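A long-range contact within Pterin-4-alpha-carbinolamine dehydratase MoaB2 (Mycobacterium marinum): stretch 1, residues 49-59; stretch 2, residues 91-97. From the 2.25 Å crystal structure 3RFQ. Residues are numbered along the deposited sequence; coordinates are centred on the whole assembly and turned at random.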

# COMPACT_ATOMS: atom_id res chain seq x y z
N HIS C 49 20.17 17.74 -16.35
CA HIS C 49 20.34 17.10 -15.05
C HIS C 49 19.72 15.70 -15.01
O HIS C 49 20.16 14.85 -14.21
CB HIS C 49 19.77 17.99 -13.94
CG HIS C 49 20.54 19.25 -13.71
ND1 HIS C 49 20.00 20.51 -13.90
CD2 HIS C 49 21.82 19.45 -13.31
CE1 HIS C 49 20.91 21.43 -13.62
NE2 HIS C 49 22.03 20.81 -13.26
N SER C 50 18.76 15.43 -15.89
CA SER C 50 18.05 14.14 -15.88
C SER C 50 18.65 13.03 -16.73
O SER C 50 18.71 11.88 -16.29
CB SER C 50 16.58 14.34 -16.26
OG SER C 50 15.93 15.15 -15.30
N GLY C 51 19.07 13.35 -17.95
CA GLY C 51 19.65 12.38 -18.87
C GLY C 51 20.69 11.47 -18.22
O GLY C 51 20.52 10.24 -18.22
N PRO C 52 21.77 12.06 -17.64
CA PRO C 52 22.81 11.18 -17.06
C PRO C 52 22.31 10.26 -15.95
O PRO C 52 22.80 9.10 -15.82
CB PRO C 52 23.89 12.16 -16.53
CG PRO C 52 23.70 13.44 -17.35
CD PRO C 52 22.17 13.48 -17.67
N LEU C 53 21.36 10.76 -15.16
CA LEU C 53 20.85 9.96 -14.04
C LEU C 53 20.03 8.77 -14.56
O LEU C 53 20.25 7.61 -14.15
CB LEU C 53 20.07 10.82 -13.04
CG LEU C 53 19.39 10.04 -11.90
CD1 LEU C 53 20.40 9.19 -11.08
CD2 LEU C 53 18.57 10.96 -10.99
N VAL C 54 19.08 9.05 -15.45
CA VAL C 54 18.27 7.96 -16.05
C VAL C 54 19.20 6.97 -16.76
O VAL C 54 18.98 5.77 -16.70
CB VAL C 54 17.11 8.48 -16.99
CG1 VAL C 54 16.23 7.32 -17.48
CG2 VAL C 54 16.23 9.49 -16.24
N THR C 55 20.26 7.46 -17.38
CA THR C 55 21.20 6.61 -18.08
C THR C 55 21.89 5.66 -17.10
O THR C 55 21.97 4.45 -17.37
CB THR C 55 22.24 7.45 -18.83
OG1 THR C 55 21.56 8.23 -19.82
CG2 THR C 55 23.32 6.56 -19.50
N GLU C 56 22.39 6.22 -15.99
CA GLU C 56 22.99 5.45 -14.91
C GLU C 56 22.05 4.36 -14.38
O GLU C 56 22.47 3.21 -14.22
CB GLU C 56 23.42 6.37 -13.76
CG GLU C 56 24.04 5.63 -12.58
CD GLU C 56 23.99 6.43 -11.25
OE1 GLU C 56 23.67 7.63 -11.24
OE2 GLU C 56 24.31 5.85 -10.20
N LEU C 57 20.80 4.72 -14.12
CA LEU C 57 19.79 3.80 -13.58
C LEU C 57 19.36 2.73 -14.59
O LEU C 57 19.21 1.57 -14.23
CB LEU C 57 18.58 4.58 -13.05
CG LEU C 57 18.92 5.60 -11.93
CD1 LEU C 57 17.71 6.48 -11.56
CD2 LEU C 57 19.45 4.92 -10.68
N LEU C 58 19.18 3.12 -15.85
CA LEU C 58 18.90 2.15 -16.91
C LEU C 58 20.06 1.13 -17.05
O LEU C 58 19.83 -0.07 -17.10
CB LEU C 58 18.66 2.87 -18.23
CG LEU C 58 17.28 3.52 -18.41
CD1 LEU C 58 17.26 4.32 -19.69
CD2 LEU C 58 16.18 2.47 -18.45
N THR C 59 21.30 1.62 -17.05
CA THR C 59 22.45 0.77 -17.23
C THR C 59 22.60 -0.22 -16.07
O THR C 59 22.99 -1.37 -16.26
CB THR C 59 23.69 1.63 -17.34
OG1 THR C 59 23.55 2.50 -18.47
CG2 THR C 59 24.99 0.76 -17.48
N ASP C 91 13.96 -1.10 -27.05
CA ASP C 91 13.05 -1.90 -26.22
C ASP C 91 12.28 -1.09 -25.17
O ASP C 91 11.12 -1.38 -24.89
CB ASP C 91 13.77 -3.08 -25.53
CG ASP C 91 14.45 -3.99 -26.52
OD1 ASP C 91 13.76 -4.72 -27.29
OD2 ASP C 91 15.70 -3.95 -26.53
N LEU C 92 12.96 -0.08 -24.61
CA LEU C 92 12.44 0.75 -23.51
C LEU C 92 12.73 2.22 -23.74
O LEU C 92 13.89 2.62 -23.85
CB LEU C 92 13.04 0.32 -22.17
CG LEU C 92 12.66 1.19 -20.94
CD1 LEU C 92 11.13 1.33 -20.77
CD2 LEU C 92 13.28 0.68 -19.65
N VAL C 93 11.68 3.02 -23.82
CA VAL C 93 11.83 4.47 -23.76
C VAL C 93 11.34 5.00 -22.40
O VAL C 93 10.20 4.76 -22.02
CB VAL C 93 11.08 5.19 -24.92
CG1 VAL C 93 11.28 6.75 -24.83
CG2 VAL C 93 11.56 4.67 -26.27
N VAL C 94 12.20 5.72 -21.69
CA VAL C 94 11.80 6.42 -20.48
C VAL C 94 11.88 7.90 -20.83
O VAL C 94 12.94 8.38 -21.21
CB VAL C 94 12.76 6.07 -19.30
CG1 VAL C 94 12.40 6.83 -18.05
CG2 VAL C 94 12.74 4.56 -19.00
N SER C 95 10.75 8.63 -20.76
CA SER C 95 10.76 10.10 -20.89
C SER C 95 10.74 10.71 -19.48
O SER C 95 10.26 10.09 -18.54
CB SER C 95 9.56 10.60 -21.71
OG SER C 95 8.32 10.37 -21.04
N VAL C 96 11.26 11.93 -19.34
CA VAL C 96 11.31 12.61 -18.07
C VAL C 96 10.75 14.02 -18.25
O VAL C 96 11.26 14.81 -19.09
CB VAL C 96 12.76 12.63 -17.50
CG1 VAL C 96 12.95 13.71 -16.44
CG2 VAL C 96 13.06 11.32 -16.86
N GLY C 97 9.70 14.34 -17.49
CA GLY C 97 9.11 15.69 -17.56
C GLY C 97 7.80 15.79 -18.37
O GLY C 97 7.44 14.87 -19.15

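The contact packs a helix, which includes Val54 and Leu58, against the strand Leu92 to Val96. The two run roughly antiparallel, at 148°, and their axes come within 10.1 Å. That spacing leaves room for side chains between the backbones.

Apolar contacts dominate. Val54 meets two strand residues: its CG1 lies 3.9 Å from Val94 CG1, and its CG2 lies 3.7 Å from Val96 CG2. Leu58 also meets two. Leu58 CD2 is 3.6 Å from Leu92 CD2 and 4.1 Å from Val94 CG2. Val94 is therefore shared by both helix residues. Val54 and Leu58 are one helical turn apart, while alternate strand residues share a face. Leu92, Val94 and Val96 point toward the helix; Val93 and Ser95 point away.

One contact involves a polar atom. Ser50 OG sits 3.5 Å from Val96 CG1, a methyl carbon, so this is van der Waals packing.

No hydrogen bonds cross between the stretches. Within the helix stretch, backbone bonds include Leu58 N to Val54 O, at 2.8 Å, which links the two helix residues that make the apolar contacts. Two threonine side chains also bond back to the preceding turn: Thr55 OG1 donates to Gly51 O at 2.8 Å, and Thr59 OG1 to Thr55 O at 2.7 Å.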